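Side-chain contacts in oxidoreductase, short-chain dehydrogenase/reductase family (PDB 3L6E), which probably acts as a nucleotide-dependent oxidoreductase, perhaps reducing 3-dehydrosphinganine in sphingolipid metabolism: residues Ser13-Ala18 and Ala131-Ser136; Leu19-Val24 and Gln41-Leu46; Pro78-His83 and Asp209-Arg214; Glu99-Val104 and Glu145-Ala150; Gln117-Leu122 and Ser169-Val174. All coordinates share one frame; numbering follows the deposited sequence.

Contact 1: residues Ser13-Ala18 and Ala131-Ser136; sequences SGLGRA and ANVLSS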
# COMPACT_ATOMS: atom_id res chain seq x y z
N SER A 13 -5.11 -21.69 0.89
CA SER A 13 -5.59 -20.76 1.94
C SER A 13 -6.73 -19.88 1.41
O SER A 13 -6.85 -19.69 0.19
CB SER A 13 -4.44 -19.89 2.46
OG SER A 13 -3.92 -19.07 1.41
N GLY A 14 -7.56 -19.35 2.31
CA GLY A 14 -8.67 -18.48 1.91
C GLY A 14 -8.11 -17.34 1.08
O GLY A 14 -8.67 -16.97 0.04
N LEU A 15 -6.98 -16.83 1.56
CA LEU A 15 -6.20 -15.77 0.93
C LEU A 15 -5.63 -16.18 -0.42
O LEU A 15 -5.82 -15.48 -1.42
CB LEU A 15 -5.05 -15.39 1.87
CG LEU A 15 -4.51 -13.97 2.01
CD1 LEU A 15 -4.30 -13.65 3.48
CD2 LEU A 15 -3.20 -13.83 1.25
N GLY A 16 -4.91 -17.30 -0.45
CA GLY A 16 -4.36 -17.82 -1.71
C GLY A 16 -5.41 -18.16 -2.77
O GLY A 16 -5.18 -17.93 -3.97
N ARG A 17 -6.55 -18.71 -2.31
CA ARG A 17 -7.73 -18.95 -3.16
C ARG A 17 -8.17 -17.64 -3.80
O ARG A 17 -8.25 -17.54 -5.02
CB ARG A 17 -8.90 -19.52 -2.35
CG ARG A 17 -9.17 -21.02 -2.46
CD ARG A 17 -10.59 -21.38 -1.93
NE ARG A 17 -11.56 -20.29 -2.13
CZ ARG A 17 -12.71 -20.38 -2.79
NH1 ARG A 17 -13.49 -19.32 -2.91
NH2 ARG A 17 -13.09 -21.53 -3.34
N ALA A 18 -8.44 -16.63 -2.97
CA ALA A 18 -8.96 -15.35 -3.47
C ALA A 18 -8.00 -14.69 -4.46
O ALA A 18 -8.41 -14.13 -5.48
CB ALA A 18 -9.29 -14.39 -2.30
N ALA A 131 6.50 -11.28 -4.52
CA ALA A 131 5.57 -10.66 -3.59
C ALA A 131 5.37 -11.63 -2.46
O ALA A 131 5.10 -12.80 -2.69
CB ALA A 131 4.26 -10.33 -4.26
N ASN A 132 5.55 -11.13 -1.24
CA ASN A 132 5.40 -11.94 -0.05
C ASN A 132 4.25 -11.43 0.80
O ASN A 132 4.10 -10.22 1.02
CB ASN A 132 6.68 -11.93 0.76
CG ASN A 132 7.61 -13.04 0.37
OD1 ASN A 132 7.48 -14.17 0.82
ND2 ASN A 132 8.57 -12.71 -0.45
N VAL A 133 3.44 -12.37 1.28
CA VAL A 133 2.33 -12.07 2.17
C VAL A 133 2.75 -12.40 3.61
O VAL A 133 3.04 -13.55 3.93
CB VAL A 133 1.04 -12.85 1.82
CG1 VAL A 133 -0.12 -12.43 2.74
CG2 VAL A 133 0.64 -12.58 0.40
N LEU A 134 2.83 -11.37 4.43
CA LEU A 134 3.08 -11.55 5.85
C LEU A 134 1.74 -11.34 6.60
O LEU A 134 1.51 -10.33 7.25
CB LEU A 134 4.20 -10.60 6.32
CG LEU A 134 5.62 -10.79 5.72
CD1 LEU A 134 5.73 -10.33 4.25
CD2 LEU A 134 6.63 -10.03 6.54
N SER A 135 0.84 -12.31 6.47
CA SER A 135 -0.54 -12.15 6.98
C SER A 135 -0.63 -12.24 8.50
O SER A 135 0.23 -12.85 9.16
CB SER A 135 -1.49 -13.14 6.30
OG SER A 135 -1.08 -14.48 6.52
N SER A 136 -1.66 -11.62 9.06
CA SER A 136 -1.78 -11.48 10.51
C SER A 136 -3.19 -11.86 10.97
O SER A 136 -4.08 -11.01 11.03
CB SER A 136 -1.43 -10.05 10.93
OG SER A 136 -0.67 -10.04 12.12
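With a chi1 of -146°, the CG of Leu15 swings well away from the position fully anti to its backbone N, and this directs its two methyls at Val133 and Ser135. Val133 answers with CG1 anti to its own backbone N (chi1 -177°). The two side chains therefore meet tip to tip, Leu15 CD2 lying 3.7 Å from Val133 CG1 and 4.1 Å from Val133 CG2. The other branch of the leucine takes a different partner: CD1 comes to 4.0 Å from Ser135 CB, so the serine joins through its methylene and not its hydroxyl. All three residues are buried, and no hydrogen bond crosses between the segments. Cys84 packs against both Leu15 and Val133, while Met207 of helix 200-210 also touches the valine.

Leu15 sits in the first turn of helix 14-25, whose N-cap is Ser13. Ser13 OG accepts from Gly16 N at 2.8 Å, with an angle of 153° at the hydrogen, and also bonds to Gly10 O. Gly10, Gly14 and Gly16 match the glycines of the TGxxxGxG pattern of classical short-chain dehydrogenases. The arrangement is thus that of the glycine-rich turn of a Rossmann fold, which in this family usually receives the nucleotide cofactor, packed by its leucine onto the central parallel sheet.

Contact 2: residues Leu19-Val24 and Gln41-Leu46; sequences LTIGLV and QQQELL. Unlike the reference sequence in segment 41-46: Gln42 (reference Glu), Leu45 (reference Glu).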
# COMPACT_ATOMS: atom_id res chain seq x y z
N LEU A 19 -6.71 -14.72 -4.14
CA LEU A 19 -5.70 -14.15 -5.01
C LEU A 19 -5.65 -14.91 -6.33
O LEU A 19 -5.51 -14.29 -7.36
CB LEU A 19 -4.32 -14.14 -4.35
CG LEU A 19 -4.04 -13.17 -3.19
CD1 LEU A 19 -2.87 -13.67 -2.37
CD2 LEU A 19 -3.80 -11.75 -3.66
N THR A 20 -5.75 -16.24 -6.28
CA THR A 20 -5.69 -17.07 -7.48
C THR A 20 -6.86 -16.73 -8.37
O THR A 20 -6.69 -16.49 -9.56
CB THR A 20 -5.69 -18.57 -7.19
OG1 THR A 20 -4.53 -18.91 -6.43
CG2 THR A 20 -5.66 -19.40 -8.49
N ILE A 21 -8.06 -16.72 -7.79
CA ILE A 21 -9.29 -16.37 -8.49
C ILE A 21 -9.18 -15.01 -9.17
O ILE A 21 -9.55 -14.86 -10.33
CB ILE A 21 -10.54 -16.42 -7.56
CG1 ILE A 21 -10.72 -17.82 -6.98
CG2 ILE A 21 -11.80 -15.94 -8.33
CD1 ILE A 21 -11.84 -17.98 -5.97
N GLY A 22 -8.65 -14.03 -8.44
CA GLY A 22 -8.57 -12.65 -8.91
C GLY A 22 -7.65 -12.45 -10.09
O GLY A 22 -7.98 -11.69 -11.01
N LEU A 23 -6.50 -13.11 -10.06
CA LEU A 23 -5.52 -13.08 -11.15
C LEU A 23 -6.06 -13.80 -12.38
O LEU A 23 -5.76 -13.42 -13.51
CB LEU A 23 -4.20 -13.73 -10.70
CG LEU A 23 -3.34 -13.05 -9.63
CD1 LEU A 23 -2.50 -14.05 -8.85
CD2 LEU A 23 -2.45 -11.95 -10.22
N VAL A 24 -6.85 -14.84 -12.17
CA VAL A 24 -7.49 -15.53 -13.29
C VAL A 24 -8.50 -14.62 -13.98
O VAL A 24 -8.51 -14.52 -15.22
CB VAL A 24 -8.15 -16.86 -12.87
CG1 VAL A 24 -9.13 -17.38 -13.97
CG2 VAL A 24 -7.09 -17.90 -12.56
N GLN A 41 -7.43 -29.36 -6.01
CA GLN A 41 -8.37 -29.98 -6.95
C GLN A 41 -9.67 -29.19 -7.08
O GLN A 41 -10.21 -29.04 -8.18
CB GLN A 41 -8.69 -31.43 -6.56
CG GLN A 41 -7.54 -32.43 -6.72
CD GLN A 41 -7.97 -33.86 -6.43
OE1 GLN A 41 -7.52 -34.80 -7.10
NE2 GLN A 41 -8.85 -34.04 -5.45
N GLN A 42 -10.18 -28.71 -5.93
CA GLN A 42 -11.42 -27.95 -5.89
C GLN A 42 -11.24 -26.66 -6.71
O GLN A 42 -12.15 -26.20 -7.38
CB GLN A 42 -11.87 -27.68 -4.42
CG GLN A 42 -11.89 -26.22 -3.94
CD GLN A 42 -11.90 -26.04 -2.39
OE1 GLN A 42 -11.74 -24.91 -1.90
NE2 GLN A 42 -12.05 -27.13 -1.65
N GLN A 43 -10.02 -26.12 -6.68
CA GLN A 43 -9.69 -24.93 -7.44
C GLN A 43 -9.53 -25.25 -8.94
O GLN A 43 -9.89 -24.43 -9.79
CB GLN A 43 -8.44 -24.26 -6.88
CG GLN A 43 -8.62 -23.61 -5.50
CD GLN A 43 -9.49 -22.36 -5.53
OE1 GLN A 43 -10.69 -22.42 -5.22
NE2 GLN A 43 -8.89 -21.22 -5.88
N GLU A 44 -8.98 -26.42 -9.25
CA GLU A 44 -8.86 -26.88 -10.63
C GLU A 44 -10.24 -27.09 -11.26
O GLU A 44 -10.47 -26.71 -12.41
CB GLU A 44 -7.98 -28.14 -10.75
CG GLU A 44 -6.47 -27.84 -10.67
CD GLU A 44 -5.58 -29.02 -11.07
OE1 GLU A 44 -5.40 -29.96 -10.26
OE2 GLU A 44 -5.03 -29.00 -12.20
N LEU A 45 -11.16 -27.66 -10.48
CA LEU A 45 -12.57 -27.88 -10.87
C LEU A 45 -13.29 -26.55 -11.12
O LEU A 45 -14.11 -26.43 -12.04
CB LEU A 45 -13.30 -28.67 -9.77
CG LEU A 45 -14.50 -29.56 -10.12
CD1 LEU A 45 -14.35 -30.94 -9.50
CD2 LEU A 45 -15.83 -28.92 -9.69
N LEU A 46 -12.97 -25.54 -10.31
CA LEU A 46 -13.56 -24.22 -10.47
C LEU A 46 -12.99 -23.43 -11.66
O LEU A 46 -13.75 -22.79 -12.37
CB LEU A 46 -13.42 -23.40 -9.18
CG LEU A 46 -14.01 -21.98 -9.14
CD1 LEU A 46 -15.54 -21.98 -9.00
CD2 LEU A 46 -13.39 -21.16 -8.02
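Ile21 faces Gln43 and Leu46 between two successive crossover helices of the Rossmann beta-alpha-beta-alpha-beta run, which flank the sheet on the same side and are separated by strand 29-34. Their short axes run nearly parallel, 22° apart, and stay 11.8 Å from each other, so long side chains have to span the gap. Ile21 does this with an extended chain: CG1 lies anti to the carbonyl carbon and beside the backbone N (chi1 -60°), and CD1 continues outward from it. Gln43 leaves its helix toward helix 19-24 but bends at chi2 (-70°), which lets its amide end meet the isoleucine, and the two side chains cross at about a right angle. NE2 then rests 4.0 Å from Ile21 CG1, and more loosely 4.4 Å from Thr20 CB. This amide nitrogen is buried against hydrocarbon and has no hydrogen-bonding partner in the model. Thr20 lends only carbon to the meeting, its OG1 being bonded to Gly16 O one turn earlier, while Met32 of strand 29-34 touches both Thr20 and Gln43 from the sheet side. On the more exposed side the contact is apolar: Leu46 crosses the isoleucine roughly perpendicularly, placing CD2 4.1 Å from Ile21 CD1.

Contact 3: residues Pro78-His83 and Asp209-Arg214; sequences PELVLH and DALEAR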
# COMPACT_ATOMS: atom_id res chain seq x y z
N PRO A 78 7.81 -17.31 -14.69
CA PRO A 78 6.78 -16.45 -14.13
C PRO A 78 7.14 -14.97 -14.12
O PRO A 78 8.31 -14.62 -13.99
CB PRO A 78 6.65 -16.94 -12.68
CG PRO A 78 7.96 -17.55 -12.34
CD PRO A 78 8.57 -18.03 -13.64
N GLU A 79 6.12 -14.12 -14.27
CA GLU A 79 6.25 -12.69 -14.02
C GLU A 79 6.10 -12.35 -12.52
O GLU A 79 6.69 -11.38 -12.02
CB GLU A 79 5.18 -11.91 -14.80
CG GLU A 79 5.13 -12.22 -16.29
CD GLU A 79 4.00 -11.49 -17.00
OE1 GLU A 79 4.14 -11.20 -18.22
OE2 GLU A 79 2.98 -11.20 -16.33
N LEU A 80 5.29 -13.13 -11.81
CA LEU A 80 5.04 -12.85 -10.40
C LEU A 80 5.04 -14.12 -9.59
O LEU A 80 4.38 -15.11 -9.95
CB LEU A 80 3.72 -12.07 -10.21
CG LEU A 80 3.07 -11.96 -8.82
CD1 LEU A 80 3.95 -11.19 -7.85
CD2 LEU A 80 1.66 -11.33 -8.88
N VAL A 81 5.82 -14.10 -8.51
CA VAL A 81 5.77 -15.14 -7.50
C VAL A 81 5.13 -14.53 -6.27
O VAL A 81 5.64 -13.58 -5.66
CB VAL A 81 7.15 -15.78 -7.20
CG1 VAL A 81 7.02 -16.85 -6.10
CG2 VAL A 81 7.69 -16.46 -8.45
N LEU A 82 3.96 -15.05 -5.95
CA LEU A 82 3.16 -14.57 -4.85
C LEU A 82 3.29 -15.58 -3.74
O LEU A 82 2.75 -16.68 -3.83
CB LEU A 82 1.71 -14.43 -5.27
CG LEU A 82 1.03 -13.10 -4.98
CD1 LEU A 82 -0.46 -13.19 -5.25
CD2 LEU A 82 1.28 -12.66 -3.56
N HIS A 83 4.06 -15.24 -2.73
CA HIS A 83 4.28 -16.18 -1.65
C HIS A 83 3.33 -15.89 -0.49
O HIS A 83 3.38 -14.83 0.12
CB HIS A 83 5.73 -16.20 -1.18
CG HIS A 83 6.00 -17.26 -0.16
ND1 HIS A 83 6.30 -16.98 1.16
CD2 HIS A 83 5.97 -18.61 -0.26
CE1 HIS A 83 6.45 -18.11 1.82
NE2 HIS A 83 6.25 -19.11 0.99
N ASP A 209 -4.62 -4.92 -7.05
CA ASP A 209 -4.52 -3.56 -7.58
C ASP A 209 -3.11 -3.03 -7.31
O ASP A 209 -2.51 -2.42 -8.17
CB ASP A 209 -5.55 -2.62 -6.98
CG ASP A 209 -6.95 -2.85 -7.51
OD1 ASP A 209 -7.14 -3.79 -8.31
OD2 ASP A 209 -7.86 -2.09 -7.13
N ALA A 210 -2.60 -3.27 -6.12
CA ALA A 210 -1.29 -2.78 -5.77
C ALA A 210 -0.21 -3.44 -6.66
O ALA A 210 0.78 -2.82 -6.99
CB ALA A 210 -1.01 -3.02 -4.31
N LEU A 211 -0.42 -4.69 -7.07
CA LEU A 211 0.58 -5.38 -7.88
C LEU A 211 0.49 -5.11 -9.38
O LEU A 211 1.23 -5.71 -10.15
CB LEU A 211 0.52 -6.89 -7.62
CG LEU A 211 1.01 -7.39 -6.27
CD1 LEU A 211 0.61 -8.85 -6.07
CD2 LEU A 211 2.53 -7.18 -6.15
N GLU A 212 -0.42 -4.23 -9.80
CA GLU A 212 -0.54 -3.84 -11.21
C GLU A 212 0.73 -3.12 -11.68
O GLU A 212 1.24 -2.24 -11.00
CB GLU A 212 -1.74 -2.91 -11.42
CG GLU A 212 -3.10 -3.58 -11.37
CD GLU A 212 -3.50 -4.24 -12.68
OE1 GLU A 212 -3.39 -3.59 -13.75
OE2 GLU A 212 -3.93 -5.43 -12.64
N ALA A 213 1.22 -3.49 -12.87
CA ALA A 213 2.39 -2.82 -13.45
C ALA A 213 2.06 -1.41 -13.94
O ALA A 213 1.03 -1.18 -14.54
CB ALA A 213 2.95 -3.66 -14.60
N ARG A 214 2.95 -0.46 -13.66
CA ARG A 214 2.87 0.90 -14.22
C ARG A 214 4.28 1.29 -14.66
O ARG A 214 5.27 0.70 -14.19
CB ARG A 214 2.28 1.90 -13.21
CG ARG A 214 0.91 1.49 -12.63
CD ARG A 214 0.15 2.66 -11.99
NE ARG A 214 -1.00 2.18 -11.23
CZ ARG A 214 -2.21 1.98 -11.74
NH1 ARG A 214 -2.45 2.23 -13.03
NH2 ARG A 214 -3.19 1.53 -10.97
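No flat group lies between Leu80, Leu82 and Leu211: neither a ring face nor an amide edge takes part, and three branched aliphatic side chains make the whole contact. They join a central strand of the Rossmann sheet to the turn that follows helix 200-210. Leu80 and Leu82, two residues apart on the strand, come out on the same side of the sheet, whereas Val81 and His83 turn to the opposite side and pack on helix 98-123. Leu211 follows the last helical residue and points its side chain at the strand; with CG anti to the carbonyl carbon (chi1 -71°) and chi2 of 168° extending CD1 away from CA, CD1 becomes the methyl that reaches in. Leu80 and Leu211 cross at about a right angle. Val129 and Ala131 of the adjacent strand also border Leu80, so the leucine from the turn lands on an apolar surface built by neighbouring strands.

Asp209 forms a salt bridge with Arg26, and Arg214 pairs with Asp209 of the second subunit and makes a cation-pi contact with Tyr206 of that subunit. Leu211 CD1 serves both strand residues, 3.9 Å from Leu80 CD2 and 4.4 Å from Leu82 CG.

Contact 4: residues Glu99-Val104 and Glu145-Ala150; sequences EQIRRV and ESLYCA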
# COMPACT_ATOMS: atom_id res chain seq x y z
N GLU A 99 8.64 -28.24 20.04
CA GLU A 99 8.01 -28.96 18.93
C GLU A 99 6.89 -28.14 18.29
O GLU A 99 6.64 -28.24 17.09
CB GLU A 99 7.49 -30.32 19.39
CG GLU A 99 8.27 -30.97 20.56
CD GLU A 99 9.66 -31.48 20.18
OE1 GLU A 99 10.35 -30.84 19.35
OE2 GLU A 99 10.08 -32.53 20.72
N GLN A 100 6.23 -27.32 19.11
CA GLN A 100 5.21 -26.38 18.65
C GLN A 100 5.86 -25.26 17.82
O GLN A 100 5.30 -24.79 16.83
CB GLN A 100 4.47 -25.77 19.84
CG GLN A 100 2.94 -25.95 19.81
CD GLN A 100 2.46 -27.21 20.52
OE1 GLN A 100 1.30 -27.61 20.37
NE2 GLN A 100 3.33 -27.84 21.30
N ILE A 101 7.06 -24.84 18.25
CA ILE A 101 7.78 -23.71 17.64
C ILE A 101 8.44 -24.08 16.30
O ILE A 101 8.27 -23.36 15.32
CB ILE A 101 8.83 -23.08 18.62
CG1 ILE A 101 8.13 -22.46 19.83
CG2 ILE A 101 9.66 -22.00 17.92
CD1 ILE A 101 9.02 -22.38 21.06
N ARG A 102 9.19 -25.19 16.27
CA ARG A 102 9.91 -25.59 15.05
C ARG A 102 8.96 -25.63 13.86
O ARG A 102 9.25 -25.03 12.82
CB ARG A 102 10.54 -26.98 15.17
CG ARG A 102 11.17 -27.36 16.50
CD ARG A 102 11.07 -28.87 16.72
NE ARG A 102 12.08 -29.63 15.99
CZ ARG A 102 11.95 -30.12 14.75
NH1 ARG A 102 10.84 -29.92 14.05
NH2 ARG A 102 12.94 -30.80 14.21
N ARG A 103 7.85 -26.35 14.02
CA ARG A 103 6.89 -26.55 12.94
C ARG A 103 6.44 -25.22 12.31
O ARG A 103 6.59 -25.03 11.11
CB ARG A 103 5.70 -27.42 13.40
CG ARG A 103 4.69 -26.74 14.33
CD ARG A 103 3.50 -27.66 14.66
NE ARG A 103 3.59 -28.24 16.00
CZ ARG A 103 3.85 -29.52 16.26
NH1 ARG A 103 4.05 -30.40 15.29
NH2 ARG A 103 3.91 -29.92 17.53
N VAL A 104 5.95 -24.31 13.15
CA VAL A 104 5.45 -22.99 12.75
C VAL A 104 6.47 -22.21 11.93
O VAL A 104 6.18 -21.75 10.83
CB VAL A 104 5.04 -22.14 14.00
CG1 VAL A 104 4.75 -20.68 13.62
CG2 VAL A 104 3.83 -22.75 14.70
N GLU A 145 0.37 -14.46 20.68
CA GLU A 145 0.84 -13.31 19.90
C GLU A 145 2.36 -13.25 19.64
O GLU A 145 2.78 -12.95 18.52
CB GLU A 145 0.34 -12.00 20.49
CG GLU A 145 1.08 -10.78 19.98
CD GLU A 145 0.17 -9.68 19.49
OE1 GLU A 145 0.41 -9.18 18.37
OE2 GLU A 145 -0.80 -9.33 20.21
N SER A 146 3.16 -13.53 20.66
CA SER A 146 4.61 -13.33 20.57
C SER A 146 5.31 -14.27 19.58
O SER A 146 6.35 -13.91 19.02
CB SER A 146 5.26 -13.42 21.96
OG SER A 146 5.25 -14.75 22.42
N LEU A 147 4.75 -15.46 19.37
CA LEU A 147 5.31 -16.38 18.39
C LEU A 147 4.99 -15.93 16.97
O LEU A 147 5.83 -16.06 16.08
CB LEU A 147 4.88 -17.83 18.65
CG LEU A 147 5.15 -18.92 17.59
CD1 LEU A 147 6.63 -19.06 17.15
CD2 LEU A 147 4.61 -20.27 18.07
N TYR A 148 3.81 -15.35 16.77
CA TYR A 148 3.44 -14.79 15.47
C TYR A 148 4.33 -13.60 15.14
O TYR A 148 4.74 -13.44 13.99
CB TYR A 148 1.97 -14.36 15.42
CG TYR A 148 1.00 -15.50 15.25
CD1 TYR A 148 0.68 -16.01 13.98
CD2 TYR A 148 0.37 -16.07 16.35
CE1 TYR A 148 -0.22 -17.06 13.83
CE2 TYR A 148 -0.53 -17.13 16.21
CZ TYR A 148 -0.82 -17.62 14.95
OH TYR A 148 -1.71 -18.67 14.83
N CYS A 149 4.62 -12.78 16.14
CA CYS A 149 5.51 -11.64 15.95
C CYS A 149 6.90 -12.11 15.60
O CYS A 149 7.46 -11.65 14.61
CB CYS A 149 5.55 -10.73 17.17
SG CYS A 149 4.04 -9.81 17.35
N ALA A 150 7.44 -13.05 16.39
CA ALA A 150 8.70 -13.69 16.03
C ALA A 150 8.67 -14.09 14.56
O ALA A 150 9.53 -13.69 13.78
CB ALA A 150 8.95 -14.89 16.90
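Ile101 and Leu147 mark where the two helical segments come nearest, their CA atoms 7.8 Å apart, close to the start of both helix 98-123 and helix 145-165. Leu147 is the central side chain. Its CG lies anti to the backbone N (chi1 169°), which sends the fork of the two methyls toward the other helix, and each methyl finds its own partner. CD1 approaches Ile101 CG2 at 4.3 Å, and CD2 approaches Val104 CG2 at the same distance of 4.3 Å. Ile101 and Val104 are three residues apart, about one helical turn, so the leucine fork meets both. Tyr96, from the loop ahead of helix 98-123, also touches Leu147. Tyr148, the residue after Leu147, packs on Thr87 and Gln139 and is at the position of the tyrosine in the family's YxxxK signature. Since only methyl groups at van der Waals range or slightly beyond meet here, near the surface, the contact has no directional bond, consistent with association through apolar burial.

Contact 5: residues Gln117-Leu122 and Ser169-Val174; sequences QQTVRL and SPLRLV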
# COMPACT_ATOMS: atom_id res chain seq x y z
N GLN A 117 14.82 -17.69 -2.78
CA GLN A 117 16.07 -18.08 -3.43
C GLN A 117 15.83 -18.75 -4.76
O GLN A 117 16.56 -18.54 -5.72
CB GLN A 117 16.90 -19.02 -2.56
CG GLN A 117 17.47 -18.36 -1.35
CD GLN A 117 18.11 -19.33 -0.40
OE1 GLN A 117 18.68 -18.92 0.61
NE2 GLN A 117 18.02 -20.64 -0.70
N GLN A 118 14.80 -19.59 -4.81
CA GLN A 118 14.37 -20.21 -6.04
C GLN A 118 13.91 -19.14 -7.07
O GLN A 118 14.17 -19.28 -8.26
CB GLN A 118 13.28 -21.25 -5.74
CG GLN A 118 12.82 -22.10 -6.91
CD GLN A 118 13.77 -23.23 -7.30
OE1 GLN A 118 13.83 -23.61 -8.47
NE2 GLN A 118 14.51 -23.77 -6.33
N THR A 119 13.28 -18.07 -6.59
CA THR A 119 12.84 -16.95 -7.46
C THR A 119 14.00 -16.10 -7.97
O THR A 119 13.99 -15.65 -9.12
CB THR A 119 11.82 -16.03 -6.72
OG1 THR A 119 10.71 -16.81 -6.25
CG2 THR A 119 11.31 -14.90 -7.64
N VAL A 120 14.99 -15.86 -7.12
CA VAL A 120 16.20 -15.15 -7.52
C VAL A 120 16.89 -15.95 -8.64
O VAL A 120 17.21 -15.43 -9.71
CB VAL A 120 17.16 -14.95 -6.31
CG1 VAL A 120 18.49 -14.34 -6.75
CG2 VAL A 120 16.51 -14.09 -5.21
N ARG A 121 17.06 -17.24 -8.38
CA ARG A 121 17.65 -18.15 -9.35
C ARG A 121 16.90 -18.11 -10.70
O ARG A 121 17.52 -17.91 -11.75
CB ARG A 121 17.67 -19.56 -8.76
CG ARG A 121 18.03 -20.65 -9.77
CD ARG A 121 17.82 -22.03 -9.14
NE ARG A 121 16.53 -22.62 -9.51
CZ ARG A 121 16.25 -23.16 -10.70
NH1 ARG A 121 17.17 -23.18 -11.67
NH2 ARG A 121 15.05 -23.68 -10.92
N LEU A 122 15.57 -18.26 -10.64
CA LEU A 122 14.75 -18.35 -11.86
C LEU A 122 14.62 -17.05 -12.65
O LEU A 122 14.78 -17.05 -13.88
CB LEU A 122 13.35 -18.86 -11.52
CG LEU A 122 13.13 -20.37 -11.64
CD1 LEU A 122 11.73 -20.70 -11.11
CD2 LEU A 122 13.33 -20.85 -13.09
N SER A 169 18.74 -4.69 -9.42
CA SER A 169 18.46 -5.93 -10.12
C SER A 169 17.00 -5.89 -10.57
O SER A 169 16.14 -5.43 -9.83
CB SER A 169 18.73 -7.14 -9.21
OG SER A 169 18.14 -8.33 -9.70
N PRO A 170 16.73 -6.37 -11.80
CA PRO A 170 15.37 -6.26 -12.34
C PRO A 170 14.29 -6.98 -11.52
O PRO A 170 13.10 -6.84 -11.81
CB PRO A 170 15.50 -6.88 -13.74
CG PRO A 170 16.73 -7.75 -13.67
CD PRO A 170 17.65 -7.03 -12.74
N LEU A 171 14.70 -7.73 -10.50
CA LEU A 171 13.71 -8.42 -9.67
C LEU A 171 13.26 -7.52 -8.53
O LEU A 171 14.08 -7.00 -7.77
CB LEU A 171 14.27 -9.76 -9.18
CG LEU A 171 13.46 -10.68 -8.26
CD1 LEU A 171 12.08 -10.99 -8.82
CD2 LEU A 171 14.25 -11.96 -8.03
N ARG A 172 11.95 -7.31 -8.44
CA ARG A 172 11.38 -6.37 -7.47
C ARG A 172 10.79 -7.12 -6.28
O ARG A 172 10.08 -8.09 -6.47
CB ARG A 172 10.27 -5.53 -8.13
CG ARG A 172 10.78 -4.43 -9.04
CD ARG A 172 9.72 -3.93 -10.02
NE ARG A 172 10.33 -3.12 -11.08
CZ ARG A 172 9.72 -2.70 -12.19
NH1 ARG A 172 8.45 -3.00 -12.42
NH2 ARG A 172 10.39 -1.96 -13.07
N LEU A 173 11.08 -6.66 -5.06
CA LEU A 173 10.46 -7.26 -3.87
C LEU A 173 9.36 -6.37 -3.34
O LEU A 173 9.55 -5.18 -3.11
CB LEU A 173 11.49 -7.66 -2.78
CG LEU A 173 12.03 -9.11 -2.92
CD1 LEU A 173 12.67 -9.31 -4.30
CD2 LEU A 173 13.04 -9.53 -1.80
N VAL A 174 8.18 -6.99 -3.22
CA VAL A 174 6.96 -6.35 -2.74
C VAL A 174 6.48 -7.12 -1.50
O VAL A 174 6.32 -8.35 -1.54
CB VAL A 174 5.85 -6.30 -3.82
CG1 VAL A 174 4.57 -5.65 -3.26
CG2 VAL A 174 6.34 -5.52 -5.10
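Leu171, at the start of its strand, meets Thr119 and Val120 of helix 117-122, and it gives up more surface than either. Its CG stands anti to the backbone N (chi1 179°), which carries both methyls to the helix. CD2 presses on the helix backbone itself, 3.8 Å from Val120 CA and 3.9 Å from Thr119 O. The side chains on either residue then close in: Val120 CG2 is 4.2 Å from Leu171 CD2, and Thr119 CG2 is 4.2 Å from Leu171 CD1, each crossing the leucine at about a right angle. The threonine presents its methyl because its hydroxyl is occupied along the helix: with chi1 at -55°, OG1 lies beside the backbone N and bonds to Val115 O, leaving CG2 to face the strand.

Further round the helix, Arg121 holds Gln118 side-on, both NE and NH2 donating to the one OE1 (2.7 Å from NH2), while Gln118 NE2 reaches Asp65. Gln118 and Leu122 both pack on Phe68 of helix 61-75. On the sheet side Thr119 touches Leu130 of strand 128-137, which is hydrogen-bonded to strand 171-181, and Val120 meets Leu166 just after helix 145-165. Helix 98-123 thus lies over neighbouring strands, between the helices before and after it in the chain.

In the fold
All five contacts belong to one Rossmann-type unit built on a seven-stranded parallel sheet of order 3-2-1-4-5-6-7. Strands 80-84, 128-137 and 171-181, used by contacts 3, 1 and 5, lie side by side. Contacts 1 and 2 share helix 14-25, their centres 14 Å apart, contact 2 nested in the loop closed by contact 1. Contacts 4 and 5 share helix 98-123 but are 27 Å apart between centres. Contact 3 encloses contacts 4 and 5 along the chain, and contacts 3 and 5 touch the second subunit. Contacts 2 and 4, with centres 30 Å apart, join helices on opposite sides of the chain's centre; contacts 1, 3 and 5 pack helices or a helix-end turn on the sheet.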